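PDB 3K85: D-glycero-D-manno-heptose 1-phosphate kinase from Bacteroides thetaiotaomicron, which probably transfers a phosphate group from ATP to a phosphorylated heptose sugar. Local coordinates for residues 173-176 with 180-183; 86-91 with 131-136; 287-292 with 313-318; 118-123 with 142-147; 197-202 with 329-334. One frame throughout, in Å; residues are numbered along the deposited sequence.

Contact 1 of 5, residues 173-176 with 180-183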
# COMPACT_ATOMS: atom_id res chain seq x y z
N GLU A 173 5.73 0.67 11.35
CA GLU A 173 5.40 0.83 12.75
C GLU A 173 6.39 -0.01 13.54
O GLU A 173 6.39 -1.23 13.44
CB GLU A 173 3.97 0.36 13.01
CG GLU A 173 2.92 1.32 12.47
CD GLU A 173 1.50 0.76 12.52
OE1 GLU A 173 1.12 -0.01 11.61
OE2 GLU A 173 0.76 1.09 13.48
N PHE A 174 7.27 0.67 14.27
CA PHE A 174 8.27 0.00 15.09
C PHE A 174 7.70 0.11 16.49
O PHE A 174 7.98 1.04 17.25
CB PHE A 174 9.61 0.72 14.97
CG PHE A 174 10.21 0.62 13.59
CD1 PHE A 174 10.82 -0.56 13.17
CD2 PHE A 174 10.12 1.69 12.70
CE1 PHE A 174 11.32 -0.69 11.89
CE2 PHE A 174 10.63 1.57 11.40
CZ PHE A 174 11.23 0.38 10.99
N LEU A 175 6.85 -0.86 16.79
CA LEU A 175 6.13 -0.94 18.04
C LEU A 175 7.00 -1.24 19.26
O LEU A 175 8.16 -1.65 19.14
CB LEU A 175 5.03 -2.00 17.91
CG LEU A 175 4.14 -1.72 16.69
CD1 LEU A 175 3.27 -2.93 16.38
CD2 LEU A 175 3.30 -0.48 16.95
N GLN A 176 6.42 -1.01 20.43
CA GLN A 176 7.08 -1.26 21.70
C GLN A 176 7.29 -2.77 21.74
O GLN A 176 6.60 -3.51 21.04
CB GLN A 176 6.16 -0.81 22.84
CG GLN A 176 5.78 0.66 22.75
CD GLN A 176 4.46 0.98 23.44
OE1 GLN A 176 3.39 0.61 22.95
NE2 GLN A 176 4.53 1.68 24.57
N VAL A 180 7.37 -5.23 14.58
CA VAL A 180 7.41 -4.34 13.43
C VAL A 180 6.34 -4.64 12.40
O VAL A 180 6.12 -5.79 12.05
CB VAL A 180 8.78 -4.39 12.72
CG1 VAL A 180 9.08 -5.80 12.29
CG2 VAL A 180 8.77 -3.46 11.51
N ILE A 181 5.68 -3.59 11.92
CA ILE A 181 4.64 -3.73 10.92
C ILE A 181 4.97 -2.84 9.74
O ILE A 181 5.19 -1.65 9.89
CB ILE A 181 3.24 -3.31 11.45
CG1 ILE A 181 2.96 -3.99 12.79
CG2 ILE A 181 2.17 -3.69 10.44
CD1 ILE A 181 3.18 -5.50 12.78
N VAL A 182 5.01 -3.43 8.55
CA VAL A 182 5.28 -2.65 7.35
C VAL A 182 3.99 -2.52 6.53
O VAL A 182 3.43 -3.52 6.08
CB VAL A 182 6.36 -3.32 6.48
CG1 VAL A 182 6.61 -2.50 5.23
CG2 VAL A 182 7.64 -3.47 7.28
N ASN A 183 3.51 -1.29 6.39
CA ASN A 183 2.31 -1.03 5.59
C ASN A 183 2.81 -0.63 4.21
O ASN A 183 3.16 0.53 3.98
CB ASN A 183 1.50 0.11 6.22
CG ASN A 183 0.94 -0.25 7.58
OD1 ASN A 183 -0.07 -0.93 7.69
ND2 ASN A 183 1.63 0.19 8.63

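Contact 2 of 5, residues 86-91 with 131-136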
# COMPACT_ATOMS: atom_id res chain seq x y z
N ASN A 86 28.97 -15.90 7.53
CA ASN A 86 29.07 -16.64 8.79
C ASN A 86 27.69 -16.99 9.35
O ASN A 86 27.41 -18.16 9.68
CB ASN A 86 29.87 -15.83 9.82
CG ASN A 86 31.36 -15.73 9.47
OD1 ASN A 86 31.91 -16.60 8.80
ND2 ASN A 86 32.00 -14.67 9.94
N ARG A 87 26.84 -15.97 9.44
CA ARG A 87 25.48 -16.11 9.94
C ARG A 87 24.71 -17.19 9.20
O ARG A 87 24.00 -17.98 9.83
CB ARG A 87 24.74 -14.77 9.81
CG ARG A 87 23.53 -14.62 10.71
CD ARG A 87 23.95 -14.38 12.16
NE ARG A 87 22.88 -13.75 12.93
CZ ARG A 87 21.74 -14.36 13.23
NH1 ARG A 87 21.56 -15.62 12.84
NH2 ARG A 87 20.79 -13.72 13.90
N ILE A 88 24.84 -17.23 7.87
CA ILE A 88 24.13 -18.22 7.05
C ILE A 88 24.71 -19.62 7.28
O ILE A 88 23.98 -20.61 7.28
CB ILE A 88 24.19 -17.89 5.51
CG1 ILE A 88 23.43 -16.60 5.19
CG2 ILE A 88 23.54 -19.02 4.71
CD1 ILE A 88 21.97 -16.63 5.63
N ILE A 89 26.03 -19.70 7.44
CA ILE A 89 26.65 -21.00 7.69
C ILE A 89 26.16 -21.56 9.02
O ILE A 89 25.87 -22.75 9.13
CB ILE A 89 28.21 -20.92 7.72
CG1 ILE A 89 28.75 -20.52 6.35
CG2 ILE A 89 28.79 -22.29 8.13
CD1 ILE A 89 28.49 -21.55 5.26
N ARG A 90 26.05 -20.68 10.02
CA ARG A 90 25.59 -21.08 11.35
C ARG A 90 24.11 -21.43 11.38
O ARG A 90 23.73 -22.56 11.71
CB ARG A 90 25.84 -19.97 12.37
CG ARG A 90 27.29 -19.72 12.67
CD ARG A 90 27.43 -19.17 14.06
NE ARG A 90 26.76 -17.89 14.22
CZ ARG A 90 27.22 -16.75 13.73
NH1 ARG A 90 28.37 -16.73 13.05
NH2 ARG A 90 26.55 -15.62 13.93
N ASP A 91 23.27 -20.46 11.05
CA ASP A 91 21.83 -20.65 11.05
C ASP A 91 21.33 -21.87 10.31
O ASP A 91 20.35 -22.49 10.70
CB ASP A 91 21.13 -19.41 10.51
CG ASP A 91 21.03 -18.31 11.55
OD1 ASP A 91 21.52 -18.53 12.68
OD2 ASP A 91 20.47 -17.24 11.24
N LEU A 131 21.19 -20.41 -2.08
CA LEU A 131 20.88 -21.62 -1.33
C LEU A 131 19.40 -21.92 -1.06
O LEU A 131 19.08 -22.66 -0.13
CB LEU A 131 21.65 -21.58 -0.00
CG LEU A 131 23.08 -21.03 -0.12
CD1 LEU A 131 23.60 -20.65 1.25
CD2 LEU A 131 23.97 -22.05 -0.77
N SER A 132 18.50 -21.37 -1.87
CA SER A 132 17.06 -21.58 -1.70
C SER A 132 16.64 -21.55 -0.23
O SER A 132 15.93 -22.44 0.24
CB SER A 132 16.64 -22.92 -2.31
OG SER A 132 16.92 -22.96 -3.70
N LEU A 133 17.10 -20.53 0.48
CA LEU A 133 16.79 -20.38 1.90
C LEU A 133 15.35 -19.92 2.15
O LEU A 133 14.82 -19.10 1.41
CB LEU A 133 17.75 -19.36 2.54
CG LEU A 133 19.24 -19.65 2.35
CD1 LEU A 133 20.04 -18.48 2.88
CD2 LEU A 133 19.62 -20.93 3.07
N PRO A 134 14.71 -20.45 3.20
CA PRO A 134 13.33 -20.08 3.52
C PRO A 134 13.22 -18.74 4.26
O PRO A 134 12.70 -18.68 5.37
CB PRO A 134 12.86 -21.25 4.37
CG PRO A 134 14.11 -21.59 5.14
CD PRO A 134 15.18 -21.54 4.07
N LEU A 135 13.69 -17.66 3.63
CA LEU A 135 13.63 -16.33 4.25
C LEU A 135 12.88 -15.30 3.41
O LEU A 135 13.29 -14.97 2.30
CB LEU A 135 15.05 -15.80 4.50
CG LEU A 135 15.88 -16.50 5.58
CD1 LEU A 135 17.31 -15.98 5.58
CD2 LEU A 135 15.23 -16.26 6.94
N GLY A 136 11.77 -14.79 3.94
CA GLY A 136 10.98 -13.81 3.22
C GLY A 136 11.30 -12.39 3.67
O GLY A 136 12.26 -12.17 4.40

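Contact 3 of 5, residues 287-292 with 313-318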
# COMPACT_ATOMS: atom_id res chain seq x y z
N ALA A 287 20.60 28.70 -1.08
CA ALA A 287 19.88 28.82 -2.35
C ALA A 287 18.41 28.46 -2.13
O ALA A 287 18.05 27.29 -2.01
CB ALA A 287 20.50 27.88 -3.38
N GLY A 288 17.56 29.49 -2.09
CA GLY A 288 16.14 29.30 -1.87
C GLY A 288 15.42 28.17 -2.61
O GLY A 288 15.71 27.86 -3.77
N ALA A 289 14.47 27.57 -1.91
CA ALA A 289 13.62 26.48 -2.40
C ALA A 289 12.42 26.55 -1.46
O ALA A 289 12.13 27.62 -0.92
CB ALA A 289 14.33 25.15 -2.27
N MSE A 290 11.73 25.45 -1.23
CA MSE A 290 10.59 25.49 -0.32
C MSE A 290 10.95 24.99 1.07
O MSE A 290 10.40 25.45 2.07
CB MSE A 290 9.42 24.68 -0.85
CG MSE A 290 8.66 25.34 -1.97
SE MSE A 290 6.98 24.46 -2.20
CE MSE A 290 7.55 22.98 -3.30
N ALA A 291 11.88 24.04 1.12
CA ALA A 291 12.31 23.46 2.38
C ALA A 291 13.48 22.52 2.13
O ALA A 291 13.75 22.13 0.99
CB ALA A 291 11.16 22.71 3.03
N GLY A 292 14.17 22.15 3.20
CA GLY A 292 15.29 21.24 3.09
C GLY A 292 15.33 20.37 4.32
O GLY A 292 14.70 20.68 5.33
N GLU A 313 14.86 23.21 -11.93
CA GLU A 313 16.09 23.38 -12.71
C GLU A 313 16.99 24.49 -12.18
O GLU A 313 18.22 24.37 -12.19
CB GLU A 313 15.76 23.63 -14.19
CG GLU A 313 16.99 23.91 -15.05
CD GLU A 313 17.99 22.76 -15.10
OE1 GLU A 313 18.30 22.18 -14.04
OE2 GLU A 313 18.47 22.43 -16.21
N GLU A 314 16.37 25.58 -11.74
CA GLU A 314 17.12 26.71 -11.20
C GLU A 314 17.85 26.20 -9.96
O GLU A 314 19.08 26.26 -9.89
CB GLU A 314 16.16 27.84 -10.82
CG GLU A 314 16.53 29.20 -11.40
CD GLU A 314 16.81 29.17 -12.90
OE1 GLU A 314 17.93 28.79 -13.30
OE2 GLU A 314 15.90 29.51 -13.69
N VAL A 315 17.09 25.70 -8.99
CA VAL A 315 17.67 25.16 -7.77
C VAL A 315 18.84 24.23 -8.10
O VAL A 315 19.94 24.38 -7.57
CB VAL A 315 16.61 24.38 -6.95
CG1 VAL A 315 17.27 23.66 -5.78
CG2 VAL A 315 15.54 25.34 -6.44
N VAL A 316 18.59 23.26 -8.98
CA VAL A 316 19.63 22.31 -9.35
C VAL A 316 20.86 22.98 -9.95
O VAL A 316 21.98 22.59 -9.64
CB VAL A 316 19.10 21.26 -10.34
CG1 VAL A 316 20.26 20.53 -11.01
CG2 VAL A 316 18.24 20.25 -9.60
N ARG A 317 20.65 23.99 -10.79
CA ARG A 317 21.79 24.68 -11.41
C ARG A 317 22.64 25.45 -10.40
O ARG A 317 23.87 25.41 -10.46
CB ARG A 317 21.30 25.63 -12.50
CG ARG A 317 21.10 24.95 -13.84
CD ARG A 317 20.57 25.92 -14.88
NE ARG A 317 20.61 25.35 -16.23
CZ ARG A 317 20.23 26.00 -17.32
NH1 ARG A 317 19.78 27.25 -17.23
NH2 ARG A 317 20.29 25.41 -18.51
N ALA A 318 21.98 26.14 -9.49
CA ALA A 318 22.66 26.92 -8.47
C ALA A 318 23.49 26.03 -7.57
O ALA A 318 24.69 26.29 -7.38
CB ALA A 318 21.64 27.69 -7.65

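Contact 4 of 5, residues 118-123 with 142-147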
# COMPACT_ATOMS: atom_id res chain seq x y z
N THR A 118 21.46 -1.66 3.19
CA THR A 118 21.04 -2.05 1.86
C THR A 118 21.95 -3.15 1.34
O THR A 118 21.46 -4.15 0.80
CB THR A 118 21.07 -0.85 0.90
OG1 THR A 118 19.97 0.01 1.21
CG2 THR A 118 20.96 -1.31 -0.54
N MSE A 119 23.26 -2.99 1.53
CA MSE A 119 24.22 -4.00 1.07
C MSE A 119 24.08 -5.34 1.77
O MSE A 119 24.22 -6.40 1.14
CB MSE A 119 25.66 -3.49 1.19
CG MSE A 119 26.71 -4.54 0.81
SE MSE A 119 26.55 -5.24 -1.02
CE MSE A 119 27.07 -3.61 -1.94
N VAL A 120 23.85 -5.31 3.09
CA VAL A 120 23.66 -6.55 3.85
C VAL A 120 22.43 -7.28 3.29
O VAL A 120 22.47 -8.49 3.06
CB VAL A 120 23.43 -6.26 5.36
CG1 VAL A 120 22.99 -7.53 6.09
CG2 VAL A 120 24.72 -5.72 5.99
N VAL A 121 21.35 -6.55 3.05
CA VAL A 121 20.15 -7.15 2.48
C VAL A 121 20.48 -7.76 1.12
O VAL A 121 20.15 -8.90 0.84
CB VAL A 121 19.01 -6.11 2.30
CG1 VAL A 121 17.79 -6.75 1.59
CG2 VAL A 121 18.62 -5.54 3.67
N CYS A 122 21.15 -6.98 0.28
CA CYS A 122 21.54 -7.45 -1.04
C CYS A 122 22.34 -8.75 -0.94
O CYS A 122 22.04 -9.73 -1.62
CB CYS A 122 22.37 -6.38 -1.76
SG CYS A 122 22.86 -6.87 -3.42
N ILE A 123 23.36 -8.76 -0.09
CA ILE A 123 24.17 -9.96 0.07
C ILE A 123 23.30 -11.12 0.53
O ILE A 123 23.41 -12.23 0.01
CB ILE A 123 25.32 -9.73 1.07
CG1 ILE A 123 26.25 -8.64 0.55
CG2 ILE A 123 26.08 -11.02 1.28
CD1 ILE A 123 27.32 -8.24 1.54
N ARG A 142 14.87 -8.61 9.51
CA ARG A 142 15.24 -8.92 10.88
C ARG A 142 16.63 -9.57 10.94
O ARG A 142 17.46 -9.21 11.78
CB ARG A 142 14.16 -9.83 11.48
CG ARG A 142 14.55 -10.75 12.62
CD ARG A 142 13.49 -11.85 12.72
NE ARG A 142 13.79 -12.91 13.68
CZ ARG A 142 13.03 -13.99 13.85
NH1 ARG A 142 11.92 -14.15 13.13
NH2 ARG A 142 13.37 -14.91 14.76
N LEU A 143 16.89 -10.52 10.05
CA LEU A 143 18.20 -11.16 10.04
C LEU A 143 19.29 -10.15 9.71
O LEU A 143 20.41 -10.24 10.23
CB LEU A 143 18.23 -12.30 9.03
CG LEU A 143 19.59 -13.00 8.92
CD1 LEU A 143 20.06 -13.48 10.30
CD2 LEU A 143 19.46 -14.17 7.97
N ALA A 144 18.97 -9.20 8.84
CA ALA A 144 19.93 -8.18 8.43
C ALA A 144 20.24 -7.25 9.59
O ALA A 144 21.39 -6.86 9.78
CB ALA A 144 19.37 -7.38 7.24
N TYR A 145 19.21 -6.89 10.35
CA TYR A 145 19.38 -6.01 11.49
C TYR A 145 20.24 -6.71 12.53
O TYR A 145 21.07 -6.09 13.18
CB TYR A 145 18.03 -5.68 12.12
CG TYR A 145 18.11 -4.78 13.33
CD1 TYR A 145 18.27 -3.41 13.19
CD2 TYR A 145 18.00 -5.31 14.62
CE1 TYR A 145 18.31 -2.57 14.31
CE2 TYR A 145 18.05 -4.49 15.75
CZ TYR A 145 18.20 -3.11 15.59
OH TYR A 145 18.23 -2.29 16.70
N GLU A 146 20.03 -8.02 12.67
CA GLU A 146 20.78 -8.78 13.65
C GLU A 146 22.25 -8.97 13.28
O GLU A 146 23.12 -8.91 14.15
CB GLU A 146 20.11 -10.13 13.91
CG GLU A 146 19.03 -10.02 14.99
CD GLU A 146 18.30 -11.32 15.23
OE1 GLU A 146 18.98 -12.36 15.37
OE2 GLU A 146 17.06 -11.29 15.29
N ILE A 147 22.53 -9.19 11.99
CA ILE A 147 23.91 -9.38 11.56
C ILE A 147 24.68 -8.08 11.73
O ILE A 147 25.78 -8.06 12.29
CB ILE A 147 24.01 -9.77 10.09
CG1 ILE A 147 23.48 -11.18 9.87
CG2 ILE A 147 25.46 -9.69 9.63
CD1 ILE A 147 23.34 -11.53 8.40

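Contact 5 of 5, residues 197-202 with 329-334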
# COMPACT_ATOMS: atom_id res chain seq x y z
N SER A 197 9.56 15.42 -9.47
CA SER A 197 9.91 16.68 -10.12
C SER A 197 9.97 17.84 -9.11
O SER A 197 10.39 18.95 -9.44
CB SER A 197 8.91 17.01 -11.24
OG SER A 197 7.60 17.11 -10.74
N SER A 198 9.56 17.56 -7.87
CA SER A 198 9.56 18.54 -6.79
C SER A 198 10.73 18.31 -5.83
O SER A 198 10.82 18.97 -4.80
CB SER A 198 8.26 18.45 -5.99
OG SER A 198 7.13 18.78 -6.76
N MSE A 199 11.64 17.40 -6.16
CA MSE A 199 12.75 17.14 -5.25
C MSE A 199 14.16 17.15 -5.81
O MSE A 199 14.42 16.73 -6.93
CB MSE A 199 12.55 15.81 -4.52
CG MSE A 199 11.53 15.87 -3.41
SE MSE A 199 11.14 14.12 -2.71
CE MSE A 199 12.96 13.50 -2.40
N VAL A 200 15.08 17.63 -4.98
CA VAL A 200 16.48 17.70 -5.34
C VAL A 200 17.32 17.01 -4.25
O VAL A 200 17.17 17.30 -3.06
CB VAL A 200 16.94 19.17 -5.48
CG1 VAL A 200 18.32 19.23 -6.10
CG2 VAL A 200 15.94 19.94 -6.32
N LEU A 201 18.17 16.09 -4.67
CA LEU A 201 19.06 15.36 -3.78
C LEU A 201 20.45 15.97 -3.92
O LEU A 201 21.06 15.88 -4.98
CB LEU A 201 19.12 13.89 -4.18
CG LEU A 201 18.28 12.89 -3.39
CD1 LEU A 201 19.21 11.91 -2.70
CD2 LEU A 201 17.40 13.62 -2.38
N TYR A 202 20.95 16.58 -2.85
CA TYR A 202 22.26 17.21 -2.91
C TYR A 202 23.24 16.82 -1.80
O TYR A 202 22.96 17.00 -0.61
CB TYR A 202 22.09 18.73 -2.93
CG TYR A 202 23.40 19.49 -2.96
CD1 TYR A 202 24.29 19.32 -4.02
CD2 TYR A 202 23.74 20.37 -1.93
CE1 TYR A 202 25.51 20.01 -4.05
CE2 TYR A 202 24.96 21.06 -1.95
CZ TYR A 202 25.83 20.87 -3.01
OH TYR A 202 27.04 21.54 -3.02
N PHE A 329 17.81 11.17 -9.12
CA PHE A 329 17.24 9.92 -8.67
C PHE A 329 15.80 9.77 -9.11
O PHE A 329 15.17 10.71 -9.60
CB PHE A 329 17.28 9.87 -7.14
CG PHE A 329 16.22 10.71 -6.49
CD1 PHE A 329 15.01 10.14 -6.11
CD2 PHE A 329 16.38 12.09 -6.38
CE1 PHE A 329 13.97 10.93 -5.63
CE2 PHE A 329 15.34 12.90 -5.90
CZ PHE A 329 14.13 12.32 -5.52
N GLN A 330 15.28 8.57 -8.89
CA GLN A 330 13.90 8.24 -9.18
C GLN A 330 13.48 7.24 -8.10
O GLN A 330 14.30 6.44 -7.63
CB GLN A 330 13.77 7.62 -10.57
CG GLN A 330 14.09 8.58 -11.70
CD GLN A 330 13.18 9.80 -11.70
OE1 GLN A 330 11.95 9.66 -11.78
NE2 GLN A 330 13.76 10.99 -11.60
N PHE A 331 12.22 7.30 -7.69
CA PHE A 331 11.71 6.38 -6.70
C PHE A 331 11.54 5.03 -7.38
O PHE A 331 11.17 4.97 -8.55
CB PHE A 331 10.36 6.87 -6.19
CG PHE A 331 10.45 8.05 -5.28
CD1 PHE A 331 11.02 7.93 -4.02
CD2 PHE A 331 9.98 9.29 -5.69
CE1 PHE A 331 11.11 9.02 -3.17
CE2 PHE A 331 10.06 10.39 -4.85
CZ PHE A 331 10.63 10.26 -3.59
N ILE A 332 11.84 3.96 -6.66
CA ILE A 332 11.69 2.63 -7.24
C ILE A 332 10.74 1.88 -6.32
O ILE A 332 10.88 1.93 -5.10
CB ILE A 332 13.08 1.92 -7.38
CG1 ILE A 332 12.91 0.56 -8.06
CG2 ILE A 332 13.72 1.75 -6.03
CD1 ILE A 332 12.38 0.65 -9.49
N ASP A 333 9.75 1.19 -6.89
CA ASP A 333 8.76 0.49 -6.08
C ASP A 333 9.11 -0.92 -5.62
O ASP A 333 8.43 -1.47 -4.75
CB ASP A 333 7.41 0.41 -6.81
CG ASP A 333 6.30 -0.13 -5.92
OD1 ASP A 333 5.88 0.59 -4.99
OD2 ASP A 333 5.86 -1.28 -6.14
N ASP A 334 10.16 -1.50 -6.18
CA ASP A 334 10.56 -2.85 -5.81
C ASP A 334 11.62 -2.90 -4.73
O ASP A 334 12.41 -1.99 -4.56
CB ASP A 334 11.06 -3.59 -7.05
CG ASP A 334 9.93 -4.10 -7.92
OD1 ASP A 334 8.85 -3.46 -7.93
OD2 ASP A 334 10.13 -5.13 -8.61

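Contact 1 of 5, residues 173-176 with 180-183
Glu173 and Ile181 form an antiparallel hydrogen-bonded pair, their strands running at 167° to each other, with Glu173 N to Ile181 O at 2.8 Å and Ile181 N to Glu173 O at 2.9 Å. Next along is the non-hydrogen-bonded pair Phe174 and Val180, where Val180 CA also comes within 3.3 Å of Glu173 O in a CA-H...O contact. On the face carrying Glu173 and Ile181, the glutamate has CG anti to its own carbonyl carbon (chi1 -73°) and continues extended, which carries the carboxylate past Ile181 CB to Asn183. There Asn183 ND2 gives a fairly straight hydrogen bond of 3.0 Å to Glu173 OE1. The oxygen lies in the amide plane but is met on its anti side, with the donor 31° out of the carboxylate plane. The same ND2 binds Tyr171 O, and Asn183 OD1 accepts from Lys243 of the second subunit. With Asn183 cut back to an alanine, that lysine is likely to lose its oxygen partner and Glu173 OE1 its amide donor. Leu175 CD1 touches Ile181 CG1 at 3.8 Å. On the other face Phe174 and Val180 lie side by side, CE1 of the ring 3.8 Å from Val180 CG2. Together these contacts make a beta hairpin of strands 169-175 and 179-185, whose second strand also packs against the second subunit through Ile181 and Asn183.

Contact 2 of 5, residues 86-91 with 131-136
Ile88 points from helix 79-91 into the turn that follows helix 115-131 and meets two leucines there, Leu131 and Leu133. Its two branches share the work. CG2 lies 3.8 Å from Leu131 CD1 and 4.0 Å from Leu133 CD1, so this one methyl bridges both leucines. The longer branch ends in CD1, which rests 3.8 Å from Leu133 CD1. With CG1 anti to the carbonyl carbon of its own residue (chi1 -65°), CG2 falls beside that carbonyl carbon, and the side chain is spread along the leucines. Each leucine offers just its CD1 methyl and comes in at a slant to the isoleucine. The two leucines belong to different parts of the turn: Leu131 stands just before Ser132, which takes positive phi in a Schellman motif, and Leu133 follows. Pro134 then centres an inverse gamma turn, and Gly136 is the N-cap of helix 137-151. Leu124 of helix 115-131 also touches Ile88, while Ile128 of the same helix packs on Leu133, so the greasy patch extends into the helix ahead of the turn. The polar side of helix 79-91 is used elsewhere: Arg87 forms a salt bridge with Glu146 of helix 137-151, and Arg90 forms one with Asp151. Between the segments themselves the contact is methyl against methyl, held by dispersion and the exclusion of water, and shape rather than any directional bond sets its geometry.

Contact 3 of 5, residues 287-292 with 313-318
Val315 has CG1 anti to its backbone N (chi1 172°), which puts CG2 anti to the carbonyl carbon and places that methyl against Gly288 O and Ala289 CB. CG2 comes 3.7 Å from Gly288 O, a van der Waals approach of a methyl to a carbonyl oxygen, and 4.3 Å from Ala289 CB. One helical turn later, Ala318 faces the chain again, its CB 4.4 Å from Ala287 CB. The incoming chain is extended at both alanines, so Ala287 and Ala289 lie along the helix with the glycine between them, and the small methyls allow the backbone to run close by: the CA atoms of Ala289 and Val315 are 6.9 Å apart. Here helix 309-320 packs beside the chain leading into an edge strand of the antiparallel sheet formed by strands 199-202, 303-306 and 291-294, in the C-terminal part of the GHMP kinase fold. Just past the contact, Met290, a selenomethionine, and Ala291 both pair with Val306 in a classic beta bulge. Val315 also touches Val200 of strand 199-202, as does its neighbour Val316, while Met290 and Ala291 are packed by Ala255 and Leu258 of helix 251-264.

Contact 4 of 5, residues 118-123 with 142-147
Ala144 meets Val120 and Val121 without any flat group between them; the guanidinium of Arg142, well away from the contact, has Glu146 OE2 in plane at its edge, a long ion pair within helix 137-151 that takes no part in the touch. The contact itself is one small methyl against two branched side chains of helix 115-131. Val120 CG1 lies 3.8 Å from Ala144 CB and 3.9 Å from Ala144 CA, and so rests on the alanine's backbone as well as its side chain. Val121 sends a different branch: its CG2 comes 4.1 Å from the same CB. Both valines hold CG1 anti to the backbone N (chi1 169° at Val120), but neighbouring positions on a helix face different ways, so one presents CG1 and the next presents CG2. The small alanine is consistent with the close approach of the helices, the CA atoms of Val121 and Ala144 being 6.0 Å apart. The helices follow one another in the N-terminal part of the GHMP kinase fold. The first begins just after the family's glycine-rich loop, which in relatives wraps the phosphates of ATP. Around them the core continues: Ala164 of helix 159-166 packs on Val121, Gln161 touches Ala144, and strand 39-47 lines the other side of helix 115-131. At the contact the chemistry is apolar and buried, so what fixes the two helices is close fit and the removal of methyls from water.

Contact 5 of 5, residues 197-202 with 329-334
Phe329 puts its ring into the hollow between Met199 and Leu201, two residues on the same side of strand 199-202. CG of Phe329 sits between its backbone N and carbonyl carbon (chi1 77°), a stance that swings the ring toward the strand. Leu201 CG then comes 3.6 Å from Phe329 CD2. Farther round the rim, Phe329 CZ meets Met199 twice: CB is 4.0 Å away in the plane of the ring, and CE lies obliquely at 3.5 Å. Met199, a selenomethionine, is extended as far as SE, which sets SE beside Phe331, 4.0 Å from CZ, a Met-aromatic contact approached from the ring edge, 79° off the normal. The final bend (51°) then folds CE against Phe329 CZ. Phe331 in turn receives Phe329 CE1 over one face, 3.9 Å above its plane, toward the rim. Shrinking Phe329 to an alanine would probably open a gap between Met199 and Leu201 and set the methionine end free to turn. Leu12 of strand 4-15 touches Met199, Leu201 and Phe329, so the ring sits where the small C-terminal sheet abuts the large one. Backbone polarity is met nearby: Met199 O by Lys312, and Phe331 N by Glu196. What joins strand and loop here is aromatic, aliphatic and selenium surface, fitted together by shape and rich in polarisable atoms.

Contacts 4 and 5 are buried, contacts 1 and 2 partly so, and contact 3 lies at the surface. Contact 1 alone rests on strand pairing and polar bonds, and it also borders the second subunit; the others are apolar. Contact 4 lies on helix 115-131, contact 2 on the loop after it; they touch through the Arg87–Glu146 salt bridge and packing of Leu143 on Arg87 and Leu135, their centres about 12 Å apart. Contacts 3 and 5 meet on the opposite side of the chain's centre from these, where Val200 packs on Val315 and Val316. Methyls suffice at contacts 2, 3 and 4, whereas contact 5 brings in aromatic rings where two sheets adjoin.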